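Local atomic coordinates of fusolin (Anomala cuprea entomopoxvirus, PDB entry 4YN1), a protein that crystallises in vivo as viral spindles that enhance virulence and, as a member of the lytic polysaccharide monooxygenase family, probably acts on chitin. Residues Gln206-Ile211 against Cys228-Phe233; Gln39-Lys44 against Asp107-Asp112; Glu135-Pro140 against Asp186-Ala191; Ile29-Cys34 against Ser116-Val121. One frame throughout, in Å; residues are numbered along the deposited sequence.

Interaction 1: residues Gln206-Ile211 against Cys228-Phe233. With EDO (1,2-ethanediol), chain C.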
loop_
_atom_site.group_PDB
_atom_site.type_symbol
_atom_site.label_atom_id
_atom_site.label_comp_id
_atom_site.label_asym_id
_atom_site.label_seq_id
_atom_site.Cartn_x
_atom_site.Cartn_y
_atom_site.Cartn_z
ATOM N N GLN A 206 11.594 10.667 -8.381
ATOM C CA GLN A 206 11.976 11.768 -7.503
ATOM C C GLN A 206 10.715 12.269 -6.787
ATOM O O GLN A 206 10.706 13.380 -6.253
ATOM C CB GLN A 206 12.693 12.897 -8.254
ATOM C CG GLN A 206 11.926 13.476 -9.418
ATOM C CD GLN A 206 12.353 14.894 -9.754
ATOM O OE1 GLN A 206 12.853 15.665 -8.925
ATOM N NE2 GLN A 206 12.060 15.296 -10.946
ATOM N N THR A 207 9.616 11.487 -6.851
ATOM C CA THR A 207 8.361 11.788 -6.205
ATOM C C THR A 207 7.956 10.608 -5.334
ATOM O O THR A 207 8.427 9.498 -5.534
ATOM C CB THR A 207 7.299 12.042 -7.290
ATOM O OG1 THR A 207 7.332 10.942 -8.207
ATOM C CG2 THR A 207 7.566 13.335 -8.066
ATOM N N GLN A 208 7.018 10.833 -4.429
ATOM C CA GLN A 208 6.468 9.756 -3.618
ATOM C C GLN A 208 5.619 8.892 -4.556
ATOM O O GLN A 208 4.905 9.408 -5.430
ATOM C CB GLN A 208 5.633 10.301 -2.469
ATOM C CG GLN A 208 5.137 9.181 -1.589
ATOM C CD GLN A 208 4.525 9.654 -0.302
ATOM O OE1 GLN A 208 4.944 10.651 0.285
ATOM N NE2 GLN A 208 3.496 8.966 0.135
ATOM N N PHE A 209 5.744 7.572 -4.421
ATOM C CA PHE A 209 5.087 6.640 -5.351
ATOM C C PHE A 209 4.444 5.482 -4.600
ATOM O O PHE A 209 4.557 5.370 -3.369
ATOM C CB PHE A 209 6.135 6.133 -6.387
ATOM C CG PHE A 209 7.328 5.387 -5.826
ATOM C CD1 PHE A 209 8.450 6.067 -5.392
ATOM C CD2 PHE A 209 7.315 3.999 -5.710
ATOM C CE1 PHE A 209 9.544 5.382 -4.858
ATOM C CE2 PHE A 209 8.429 3.317 -5.229
ATOM C CZ PHE A 209 9.511 4.014 -4.751
ATOM N N VAL A 210 3.726 4.661 -5.330
ATOM C CA VAL A 210 3.066 3.509 -4.752
ATOM C C VAL A 210 3.559 2.263 -5.494
ATOM O O VAL A 210 3.728 2.268 -6.741
ATOM C CB VAL A 210 1.514 3.570 -4.763
ATOM C CG1 VAL A 210 0.899 2.240 -4.320
ATOM C CG2 VAL A 210 0.991 4.701 -3.907
ATOM N N ILE A 211 3.835 1.220 -4.695
ATOM C CA ILE A 211 4.151 -0.130 -5.149
ATOM C C ILE A 211 2.858 -0.912 -4.859
ATOM O O ILE A 211 2.322 -0.846 -3.740
ATOM C CB ILE A 211 5.362 -0.770 -4.467
ATOM C CG1 ILE A 211 6.646 0.076 -4.668
ATOM C CG2 ILE A 211 5.529 -2.227 -4.917
ATOM C CD1 ILE A 211 7.845 -0.331 -3.766
ATOM N N CYS A 228 -1.447 -1.800 -1.331
ATOM C CA CYS A 228 -0.718 -0.568 -1.653
ATOM C C CYS A 228 0.406 -0.402 -0.678
ATOM O O CYS A 228 0.194 -0.604 0.509
ATOM C CB CYS A 228 -1.646 0.637 -1.603
ATOM S SG CYS A 228 -2.778 0.664 -2.979
ATOM N N VAL A 229 1.585 -0.028 -1.176
ATOM C CA VAL A 229 2.786 0.198 -0.398
ATOM C C VAL A 229 3.305 1.590 -0.742
ATOM O O VAL A 229 3.659 1.834 -1.896
ATOM C CB VAL A 229 3.838 -0.870 -0.711
ATOM C CG1 VAL A 229 5.161 -0.539 -0.045
ATOM C CG2 VAL A 229 3.376 -2.276 -0.324
ATOM N N ASP A 230 3.318 2.511 0.241
ATOM C CA ASP A 230 3.803 3.874 0.050
ATOM C C ASP A 230 5.319 3.906 0.188
ATOM O O ASP A 230 5.877 3.451 1.197
ATOM C CB ASP A 230 3.118 4.840 1.033
ATOM C CG ASP A 230 1.592 4.850 0.826
ATOM O OD1 ASP A 230 1.145 5.213 -0.282
ATOM O OD2 ASP A 230 0.849 4.446 1.761
ATOM N N ALA A 231 5.976 4.553 -0.781
ATOM C CA ALA A 231 7.441 4.675 -0.767
ATOM C C ALA A 231 7.932 5.957 -1.434
ATOM O O ALA A 231 7.210 6.595 -2.195
ATOM C CB ALA A 231 8.047 3.452 -1.451
ATOM N N VAL A 232 9.157 6.315 -1.138
ATOM C CA VAL A 232 9.846 7.463 -1.744
ATOM C C VAL A 232 11.339 7.217 -1.657
ATOM O O VAL A 232 11.817 6.626 -0.685
ATOM C CB VAL A 232 9.424 8.792 -1.013
ATOM C CG1 VAL A 232 9.962 8.854 0.415
ATOM C CG2 VAL A 232 9.855 10.009 -1.810
ATOM N N PHE A 233 12.080 7.694 -2.643
ATOM C CA PHE A 233 13.516 7.617 -2.610
ATOM C C PHE A 233 14.074 8.898 -2.031
ATOM O O PHE A 233 13.571 9.983 -2.321
ATOM C CB PHE A 233 14.104 7.394 -4.012
ATOM C CG PHE A 233 13.800 6.044 -4.591
ATOM C CD1 PHE A 233 14.320 4.893 -4.018
ATOM C CD2 PHE A 233 12.990 5.914 -5.712
ATOM C CE1 PHE A 233 14.042 3.640 -4.559
ATOM C CE2 PHE A 233 12.699 4.658 -6.238
ATOM C CZ PHE A 233 13.234 3.532 -5.664
HETATM C C1 EDO C . 12.553 12.909 -2.961
HETATM O O1 EDO C . 12.775 11.975 -3.998
HETATM C C2 EDO C . 13.766 13.874 -2.869
HETATM O O2 EDO C . 14.972 13.141 -2.625
HETATM O O HOH W 1 11.043 8.985 -4.896
HETATM O O HOH W 2 2.754 6.815 -1.731
#
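Phe-209 faces Ala-231 across two antiparallel strands, and its ring makes several of the apolar contacts. CG sits between the backbone N and carbonyl carbon (chi1 60°), a crowded position that lays the ring back over the neighbouring strand. From CB, which points to the sheet face shared by Ala-231, Ile-211 and Val-229, the ring runs out over the Ala-231 carbonyl. Phe-209 CD1 lies 3.5 Å from Ala-231 O, which sits over one ring face toward the rim. Phe-209 CE1 comes within 3.5 Å of Phe-233 CE2, and Phe-209 CZ is 3.6 Å from that same Phe-233 CE2. The Phe-209 ring and the Phe-233 ring are oblique, their planes 31° apart. Over the face that Ala-231 O covers, Phe-209 CE2 and CZ meet the Ala-231 CB methyl in a CH-pi contact.

Two pairs of backbone bonds hold the strands in register: Phe-209 with Ala-231, and Ile-211 with Val-229. Phe-209 N to Ala-231 O, at 2.8 Å, is almost straight. On the other face Val-210 and Asp-230 lie side by side. A water there links Phe-209 O, Gln-208 NE2 and Asp-230 OD1; Gln-208 NE2 also reaches Trp-117 O, and Asp-230 OD1 pairs with Arg-10. This is the open-ended part of a beta hairpin, strands 209-217 and 223-234, in the beta-sandwich characteristic of the family.

Interaction 2: residues Gln39-Lys44 against Asp107-Asp112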
loop_
_atom_site.group_PDB
_atom_site.type_symbol
_atom_site.label_atom_id
_atom_site.label_comp_id
_atom_site.label_asym_id
_atom_site.label_seq_id
_atom_site.Cartn_x
_atom_site.Cartn_y
_atom_site.Cartn_z
ATOM N N GLN A 39 -12.119 7.012 10.144
ATOM C CA GLN A 39 -13.217 7.945 10.273
ATOM C C GLN A 39 -14.055 8.065 9.031
ATOM O O GLN A 39 -15.261 8.214 9.142
ATOM C CB GLN A 39 -12.723 9.275 10.798
ATOM C CG GLN A 39 -12.320 9.124 12.254
ATOM C CD GLN A 39 -11.813 10.380 12.888
ATOM O OE1 GLN A 39 -11.399 11.321 12.211
ATOM N NE2 GLN A 39 -11.767 10.384 14.215
ATOM N N TYR A 40 -13.448 7.879 7.865
ATOM C CA TYR A 40 -14.173 7.885 6.601
ATOM C C TYR A 40 -15.202 6.752 6.577
ATOM O O TYR A 40 -16.374 6.947 6.217
ATOM C CB TYR A 40 -13.161 7.723 5.445
ATOM C CG TYR A 40 -13.788 7.682 4.083
ATOM C CD1 TYR A 40 -14.038 8.855 3.379
ATOM C CD2 TYR A 40 -14.225 6.484 3.530
ATOM C CE1 TYR A 40 -14.701 8.840 2.167
ATOM C CE2 TYR A 40 -14.861 6.453 2.293
ATOM C CZ TYR A 40 -15.122 7.642 1.628
ATOM O OH TYR A 40 -15.781 7.654 0.430
ATOM N N VAL A 41 -14.760 5.556 6.923
ATOM C CA VAL A 41 -15.667 4.398 6.912
ATOM C C VAL A 41 -16.712 4.536 8.018
ATOM O O VAL A 41 -17.889 4.249 7.803
ATOM C CB VAL A 41 -14.869 3.076 7.015
ATOM C CG1 VAL A 41 -15.799 1.880 7.200
ATOM C CG2 VAL A 41 -14.017 2.905 5.768
ATOM N N PHE A 42 -16.269 4.962 9.186
ATOM C CA PHE A 42 -17.150 5.154 10.345
ATOM C C PHE A 42 -18.264 6.136 9.954
ATOM O O PHE A 42 -19.437 5.804 10.073
ATOM C CB PHE A 42 -16.345 5.682 11.519
ATOM C CG PHE A 42 -17.121 5.845 12.809
ATOM C CD1 PHE A 42 -17.269 4.781 13.688
ATOM C CD2 PHE A 42 -17.658 7.072 13.167
ATOM C CE1 PHE A 42 -17.934 4.951 14.912
ATOM C CE2 PHE A 42 -18.375 7.223 14.360
ATOM C CZ PHE A 42 -18.513 6.164 15.218
ATOM N N ASN A 43 -17.889 7.312 9.405
ATOM C CA ASN A 43 -18.873 8.305 8.961
ATOM C C ASN A 43 -19.711 7.863 7.760
ATOM O O ASN A 43 -20.882 8.253 7.662
ATOM C CB ASN A 43 -18.204 9.645 8.689
ATOM C CG ASN A 43 -17.752 10.312 9.938
ATOM O OD1 ASN A 43 -18.108 9.924 11.043
ATOM N ND2 ASN A 43 -16.944 11.322 9.798
ATOM N N LYS A 44 -19.175 7.017 6.888
ATOM C CA LYS A 44 -19.948 6.480 5.761
ATOM C C LYS A 44 -21.073 5.583 6.304
ATOM O O LYS A 44 -22.218 5.697 5.856
ATOM C CB LYS A 44 -19.052 5.675 4.816
ATOM C CG LYS A 44 -19.693 5.164 3.544
ATOM C CD LYS A 44 -18.603 4.598 2.622
ATOM C CE LYS A 44 -19.134 3.750 1.499
ATOM N NZ LYS A 44 -18.017 3.231 0.665
ATOM N N ASP A 107 -16.060 -3.117 3.796
ATOM C CA ASP A 107 -15.744 -1.827 3.191
ATOM C C ASP A 107 -14.394 -1.409 3.723
ATOM O O ASP A 107 -14.271 -1.108 4.902
ATOM C CB ASP A 107 -16.794 -0.776 3.533
ATOM C CG ASP A 107 -16.577 0.543 2.818
ATOM O OD1 ASP A 107 -15.415 0.946 2.659
ATOM O OD2 ASP A 107 -17.568 1.206 2.488
ATOM N N LYS A 108 -13.380 -1.385 2.856
ATOM C CA LYS A 108 -12.029 -0.966 3.234
ATOM C C LYS A 108 -11.647 0.298 2.480
ATOM O O LYS A 108 -10.463 0.639 2.420
ATOM C CB LYS A 108 -11.053 -2.087 2.917
ATOM C CG LYS A 108 -11.386 -3.367 3.663
ATOM C CD LYS A 108 -10.588 -4.481 3.138
ATOM C CE LYS A 108 -10.720 -5.746 3.973
ATOM N NZ LYS A 108 -11.407 -6.779 3.221
ATOM N N THR A 109 -12.650 1.038 1.967
ATOM C CA THR A 109 -12.392 2.223 1.121
ATOM C C THR A 109 -11.695 3.398 1.784
ATOM O O THR A 109 -11.140 4.262 1.081
ATOM C CB THR A 109 -13.654 2.699 0.420
ATOM O OG1 THR A 109 -14.556 3.175 1.405
ATOM C CG2 THR A 109 -14.280 1.631 -0.448
ATOM N N GLY A 110 -11.686 3.425 3.105
ATOM C CA GLY A 110 -10.978 4.440 3.842
ATOM C C GLY A 110 -9.503 4.383 3.495
ATOM O O GLY A 110 -8.828 5.406 3.482
ATOM N N MET A 111 -8.982 3.176 3.176
ATOM C CA MET A 111 -7.558 3.030 2.815
ATOM C C MET A 111 -7.214 3.579 1.432
ATOM O O MET A 111 -6.043 3.648 1.073
ATOM C CB MET A 111 -7.130 1.559 2.884
ATOM C CG MET A 111 -7.123 1.045 4.267
ATOM S SD MET A 111 -5.870 1.819 5.345
ATOM C CE MET A 111 -6.365 1.129 6.890
ATOM N N ASP A 112 -8.196 3.964 0.661
ATOM C CA ASP A 112 -7.957 4.494 -0.661
ATOM C C ASP A 112 -8.147 6.016 -0.706
ATOM O O ASP A 112 -8.216 6.602 -1.791
ATOM C CB ASP A 112 -8.894 3.784 -1.637
ATOM C CG ASP A 112 -8.383 3.678 -3.049
ATOM O OD1 ASP A 112 -7.259 3.127 -3.248
ATOM O OD2 ASP A 112 -9.134 4.030 -3.963
HETATM O O HOH W 3 -16.423 5.106 -0.610
#
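Lys-44 leaves its helix with CG anti to the backbone N (chi1 -175°) and stays extended to the tip, while Asp-107 has CG anti to its own N (chi1 -174°), so the two side chains reach each other tip to tip. The result is a salt bridge, Lys-44 NZ to Asp-107 OD2 at 2.8 Å, with the ammonium on the syn side of OD2 and 17° out of the carboxylate plane. The other oxygen serves its own loop: Asp-107 OD1 takes the backbone N of Thr-109 at 2.9 Å and the Thr-109 hydroxyl OG1 at 2.7 Å. Three bonds thus fix the rotation of the carboxylate, and Thr-109 OG1 is turned to the ring edge of Tyr-40, 3.4 Å from CE2. A water joins Lys-44 NZ to Tyr-40 OH and, weakly, to Thr-109 OG1. Beside this polar cluster Val-41 CG2 presses on the backbone of Gly-110, 3.6 Å from its N, and Tyr-40 CD2 comes to 3.8 Å from Gly-110 CA, oblique to the ring. The helix, 32-47, is thereby tied to an Asx turn at Asp-107 that leads into the short 3-10 turn 109-111, both within the long, mainly helical and looped insertion between strands 2-6 and 120-123.

Interaction 3: residues Glu135-Pro140 against Asp186-Ala191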
loop_
_atom_site.group_PDB
_atom_site.type_symbol
_atom_site.label_atom_id
_atom_site.label_comp_id
_atom_site.label_asym_id
_atom_site.label_seq_id
_atom_site.Cartn_x
_atom_site.Cartn_y
_atom_site.Cartn_z
ATOM N N GLU A 135 14.432 -5.814 -1.930
ATOM C CA GLU A 135 14.026 -7.182 -1.604
ATOM C C GLU A 135 12.709 -7.048 -0.879
ATOM O O GLU A 135 12.675 -6.758 0.313
ATOM C CB GLU A 135 15.034 -7.908 -0.753
ATOM C CG GLU A 135 14.626 -9.340 -0.499
ATOM C CD GLU A 135 15.548 -9.993 0.501
ATOM O OE1 GLU A 135 15.736 -9.414 1.595
ATOM O OE2 GLU A 135 15.970 -11.142 0.250
ATOM N N LEU A 136 11.627 -7.241 -1.581
ATOM C CA LEU A 136 10.314 -7.102 -0.970
ATOM C C LEU A 136 10.043 -8.315 -0.092
ATOM O O LEU A 136 10.329 -9.436 -0.504
ATOM C CB LEU A 136 9.260 -6.986 -2.075
ATOM C CG LEU A 136 7.820 -6.712 -1.657
ATOM C CD1 LEU A 136 7.191 -5.617 -2.495
ATOM C CD2 LEU A 136 6.982 -7.928 -1.724
ATOM N N GLU A 137 9.485 -8.113 1.095
ATOM C CA GLU A 137 9.087 -9.258 1.920
ATOM C C GLU A 137 7.582 -9.254 2.034
ATOM O O GLU A 137 6.994 -8.271 2.488
ATOM C CB GLU A 137 9.733 -9.180 3.304
ATOM C CG GLU A 137 9.486 -10.413 4.186
ATOM C CD GLU A 137 9.887 -10.236 5.636
ATOM O OE1 GLU A 137 9.318 -9.328 6.275
ATOM O OE2 GLU A 137 10.707 -11.025 6.161
ATOM N N PHE A 138 6.958 -10.371 1.703
ATOM C CA PHE A 138 5.520 -10.550 1.842
ATOM C C PHE A 138 5.332 -11.580 2.951
ATOM O O PHE A 138 5.973 -12.641 2.948
ATOM C CB PHE A 138 4.888 -11.003 0.521
ATOM C CG PHE A 138 3.395 -11.053 0.600
ATOM C CD1 PHE A 138 2.746 -12.193 1.052
ATOM C CD2 PHE A 138 2.623 -9.975 0.196
ATOM C CE1 PHE A 138 1.362 -12.236 1.134
ATOM C CE2 PHE A 138 1.246 -9.997 0.355
ATOM C CZ PHE A 138 0.615 -11.145 0.762
ATOM N N CYS A 139 4.469 -11.235 3.906
ATOM C CA CYS A 139 4.218 -11.985 5.130
ATOM C C CYS A 139 2.895 -12.786 4.998
ATOM O O CYS A 139 1.817 -12.217 5.087
ATOM C CB CYS A 139 4.190 -10.985 6.276
ATOM S SG CYS A 139 3.984 -11.714 7.915
ATOM N N PRO A 140 2.954 -14.082 4.651
ATOM C CA PRO A 140 1.722 -14.870 4.479
ATOM C C PRO A 140 1.187 -15.320 5.843
ATOM O O PRO A 140 1.964 -15.775 6.707
ATOM C CB PRO A 140 2.202 -16.045 3.648
ATOM C CG PRO A 140 3.574 -16.264 4.110
ATOM C CD PRO A 140 4.131 -14.940 4.501
ATOM N N ASP A 186 16.099 -10.793 11.304
ATOM C CA ASP A 186 15.711 -9.380 11.327
ATOM C C ASP A 186 14.308 -9.117 10.794
ATOM O O ASP A 186 13.908 -7.955 10.686
ATOM C CB ASP A 186 16.727 -8.523 10.555
ATOM C CG ASP A 186 16.806 -8.771 9.062
ATOM O OD1 ASP A 186 16.182 -9.748 8.584
ATOM O OD2 ASP A 186 17.543 -8.024 8.374
ATOM N N SER A 187 13.552 -10.162 10.429
ATOM C CA SER A 187 12.183 -9.929 9.938
ATOM C C SER A 187 11.331 -9.507 11.202
ATOM O O SER A 187 11.707 -9.980 12.246
ATOM C CB SER A 187 11.660 -11.221 9.315
ATOM O OG SER A 187 10.355 -11.078 8.794
ATOM N N LEU A 188 10.325 -8.626 11.271
ATOM C CA LEU A 188 9.459 -7.910 10.363
ATOM C C LEU A 188 8.105 -8.693 10.321
ATOM O O LEU A 188 7.111 -8.251 10.909
ATOM C CB LEU A 188 10.150 -7.726 9.028
ATOM C CG LEU A 188 9.649 -6.743 8.074
ATOM C CD1 LEU A 188 9.612 -5.283 8.641
ATOM C CD2 LEU A 188 10.458 -6.781 6.867
ATOM N N CYS A 189 8.130 -9.922 9.810
ATOM C CA CYS A 189 6.954 -10.768 9.724
ATOM C C CYS A 189 6.871 -11.599 11.001
ATOM O O CYS A 189 7.479 -12.652 11.077
ATOM C CB CYS A 189 7.042 -11.641 8.476
ATOM S SG CYS A 189 5.669 -12.803 8.263
ATOM N N THR A 190 6.173 -11.112 12.030
ATOM C CA THR A 190 6.041 -11.888 13.277
ATOM C C THR A 190 4.983 -12.963 13.162
ATOM O O THR A 190 4.948 -13.887 13.981
ATOM C CB THR A 190 5.692 -10.951 14.457
ATOM O OG1 THR A 190 4.628 -10.111 14.064
ATOM C CG2 THR A 190 6.876 -10.098 14.878
ATOM N N ALA A 191 4.089 -12.829 12.196
ATOM C CA ALA A 191 2.959 -13.738 12.016
ATOM C C ALA A 191 3.312 -15.081 11.431
ATOM O O ALA A 191 2.484 -15.988 11.464
ATOM C CB ALA A 191 1.884 -13.075 11.176
#
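A disulfide between Cys-139 and Cys-189 ties strand 131-140 to the loop between strands 180-182 and 194-203, and a hydrogen bond two residues back along the strand reinforces it. Both cysteines carry SG anti to the backbone N, which brings the sulfurs together in a 2.0 Å bond between Cys-139 SG and Cys-189 SG, twisted by a chi3 of 69°. Ala-191 CB packs loosely against Cys-139 SG, 4.1 Å away.

Because side chains alternate along a strand, Glu-137 points to the same loop as Cys-139, whereas Phe-138 turns away to meet Trp-215 and Phe-149 in the interior. The strand belongs to the four-stranded antiparallel sheet in the order 2-6, 131-140, 194-203, 180-182, and the loop crosses over its face. Ser-187 OG donates to Glu-137 OE2 at 2.7 Å, on the syn side and 20° out of the carboxylate plane; Glu-137 OE1 is bonded to Thr-5 OG1 on the neighbouring strand. The same Ser-187 OG accepts a nearly straight bond from Cys-189 N, also 2.7 Å, forming an ST turn that leads into the disulfide. Pro-140 O adds a further tie to Asn-192 ND2.

Interaction 4: residues Ile29-Cys34 against Ser116-Val121; sequences IPDPMC and SWPPTV. With EDO (1,2-ethanediol), chain D.
The indole of Trp-117 carries the contact, with the methyl of Met-33 over one face. Met-33 CE sits above the five-membered ring, 3.6 Å from its centroid and 3.4 Å from Trp-117 NE1, in a CH-pi contact. The sulfur stands farther off, 5.0 Å from the same centroid, a Met-aromatic contact. Met-33 CB approaches the six-membered ring at CE3 (3.7 Å). The side chain can touch both rings because it is folded back on itself, bent at chi2 (-59°) and chi3 (-65°). Trp-117 NE1 is hydrogen-bonded to Ile-113 O, and Arg-10 makes a cation-pi contact with the indole. Cys-34 SG also comes near Trp-117 CZ3.

The second flat group is the carboxylate of Asp-31, which caps the helix. Its OD2 accepts from Cys-34 N at 3.1 Å, on the anti side, and weakly from Met-33 N. OD1 meets Pro-118 CG tip to tip at 3.6 Å and pairs with Arg-13 of helix 10-17. An ethanediol, probably from the crystallisation liquor, bridges the two segments: its O2 donates to Asp-31 OD1 and its O1 to Ser-116 OG, each at 2.8 Å.

The contact thus lies where the N-terminus of helix 32-47 meets the chain entering strand 120-123. Helix 10-17 touches both segments, linked to Cys-34 by the disulfide from Cys-14 and packing on Trp-117 and Pro-118, while strand 223-234 backs Trp-117 and Pro-119.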
loop_
_atom_site.group_PDB
_atom_site.type_symbol
_atom_site.label_atom_id
_atom_site.label_comp_id
_atom_site.label_asym_id
_atom_site.label_seq_id
_atom_site.Cartn_x
_atom_site.Cartn_y
_atom_site.Cartn_z
ATOM N N ILE A 29 -6.418 6.792 17.367
ATOM C CA ILE A 29 -5.564 6.376 16.233
ATOM C C ILE A 29 -4.497 7.454 16.092
ATOM O O ILE A 29 -4.841 8.605 15.819
ATOM C CB ILE A 29 -6.387 6.164 14.948
ATOM C CG1 ILE A 29 -7.381 4.989 15.141
ATOM C CG2 ILE A 29 -5.441 5.891 13.790
ATOM C CD1 ILE A 29 -8.393 4.839 14.039
ATOM N N PRO A 30 -3.203 7.107 16.226
ATOM C CA PRO A 30 -2.180 8.159 16.255
ATOM C C PRO A 30 -1.841 8.812 14.925
ATOM O O PRO A 30 -1.547 9.994 14.916
ATOM C CB PRO A 30 -0.987 7.476 16.912
ATOM C CG PRO A 30 -1.162 6.020 16.603
ATOM C CD PRO A 30 -2.631 5.784 16.550
ATOM N N ASP A 31 -1.811 8.058 13.838
ATOM C CA ASP A 31 -1.447 8.639 12.549
ATOM C C ASP A 31 -2.618 9.346 11.953
ATOM O O ASP A 31 -3.673 8.743 11.807
ATOM C CB ASP A 31 -0.965 7.567 11.596
ATOM C CG ASP A 31 -0.471 8.136 10.302
ATOM O OD1 ASP A 31 0.613 8.766 10.311
ATOM O OD2 ASP A 31 -1.129 7.903 9.265
ATOM N N PRO A 32 -2.429 10.606 11.503
ATOM C CA PRO A 32 -3.544 11.356 10.899
ATOM C C PRO A 32 -4.187 10.689 9.686
ATOM O O PRO A 32 -5.407 10.745 9.536
ATOM C CB PRO A 32 -2.877 12.678 10.483
ATOM C CG PRO A 32 -1.780 12.833 11.429
ATOM C CD PRO A 32 -1.246 11.465 11.670
ATOM N N MET A 33 -3.400 10.037 8.822
ATOM C CA MET A 33 -3.998 9.431 7.628
ATOM C C MET A 33 -4.717 8.138 7.998
ATOM O O MET A 33 -5.813 7.914 7.513
ATOM C CB MET A 33 -2.950 9.184 6.519
ATOM C CG MET A 33 -2.476 10.427 5.859
ATOM S SD MET A 33 -3.725 11.431 5.071
ATOM C CE MET A 33 -4.290 10.341 3.748
ATOM N N CYS A 34 -4.157 7.321 8.898
ATOM C CA CYS A 34 -4.873 6.119 9.350
ATOM C C CYS A 34 -6.181 6.514 10.031
ATOM O O CYS A 34 -7.226 5.851 9.848
ATOM C CB CYS A 34 -4.021 5.270 10.281
ATOM S SG CYS A 34 -2.572 4.536 9.486
ATOM N N SER A 116 -1.365 12.567 2.212
ATOM C CA SER A 116 0.037 12.393 2.616
ATOM C C SER A 116 0.295 11.109 3.383
ATOM O O SER A 116 0.815 11.134 4.482
ATOM C CB SER A 116 0.488 13.612 3.413
ATOM O OG SER A 116 -0.209 13.753 4.644
ATOM N N TRP A 117 -0.025 9.966 2.770
ATOM C CA TRP A 117 0.260 8.668 3.365
ATOM C C TRP A 117 1.762 8.533 3.634
ATOM O O TRP A 117 2.579 8.759 2.733
ATOM C CB TRP A 117 -0.207 7.537 2.447
ATOM C CG TRP A 117 -1.683 7.387 2.446
ATOM C CD1 TRP A 117 -2.569 7.872 1.531
ATOM C CD2 TRP A 117 -2.463 6.783 3.487
ATOM N NE1 TRP A 117 -3.852 7.519 1.891
ATOM C CE2 TRP A 117 -3.814 6.857 3.097
ATOM C CE3 TRP A 117 -2.135 6.106 4.665
ATOM C CZ2 TRP A 117 -4.829 6.220 3.817
ATOM C CZ3 TRP A 117 -3.149 5.551 5.421
ATOM C CH2 TRP A 117 -4.477 5.608 5.000
ATOM N N PRO A 118 2.155 8.202 4.871
ATOM C CA PRO A 118 3.578 8.117 5.187
ATOM C C PRO A 118 4.289 6.998 4.444
ATOM O O PRO A 118 3.906 5.820 4.494
ATOM C CB PRO A 118 3.589 7.923 6.711
ATOM C CG PRO A 118 2.331 8.612 7.130
ATOM C CD PRO A 118 1.359 8.071 6.106
ATOM N N PRO A 119 5.373 7.359 3.746
ATOM C CA PRO A 119 6.073 6.349 2.961
ATOM C C PRO A 119 7.271 5.747 3.692
ATOM O O PRO A 119 7.831 6.318 4.633
ATOM C CB PRO A 119 6.574 7.160 1.750
ATOM C CG PRO A 119 6.916 8.483 2.359
ATOM C CD PRO A 119 5.908 8.720 3.470
ATOM N N THR A 120 7.705 4.618 3.191
ATOM C CA THR A 120 9.000 4.038 3.538
ATOM C C THR A 120 10.010 4.881 2.747
ATOM O O THR A 120 9.863 5.008 1.526
ATOM C CB THR A 120 9.091 2.588 3.128
ATOM O OG1 THR A 120 8.271 1.818 4.037
ATOM C CG2 THR A 120 10.537 2.061 3.128
ATOM N N VAL A 121 10.989 5.484 3.423
ATOM C CA VAL A 121 12.059 6.290 2.776
ATOM C C VAL A 121 13.237 5.399 2.421
ATOM O O VAL A 121 13.893 4.890 3.322
ATOM C CB VAL A 121 12.478 7.468 3.685
ATOM C CG1 VAL A 121 13.560 8.319 3.030
ATOM C CG2 VAL A 121 11.283 8.321 4.045
HETATM C C1 EDO D . 0.745 12.831 7.531
HETATM O O1 EDO D . -0.608 13.138 7.392
HETATM C C2 EDO D . 0.919 11.728 8.616
HETATM O O2 EDO D . -0.066 10.711 8.437
#

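How the interactions relate
Interactions 1 and 4 meet directly: Asp-230 O accepts from Thr-120 N at 2.9 Å, where strand 120-123 pairs with strand 223-234, and Asp-230 OD2 packs 3.3 Å from Trp-117 CB. Trp-117 also leads on to interaction 2, since its CZ2 packs 4.1 Å from Gly-110 O; interactions 2 and 4 both use helix 32-47, and interaction 2 is nested in the loop that interaction 4 closes. Interaction 3 is on the other sheet, its centre about 19 Å from that of interaction 1, although their nearest atoms come to about 4 Å without touching. The side chain of Ile-211 in interaction 1 is about 14 Å from a bound N-acetylglucosamine.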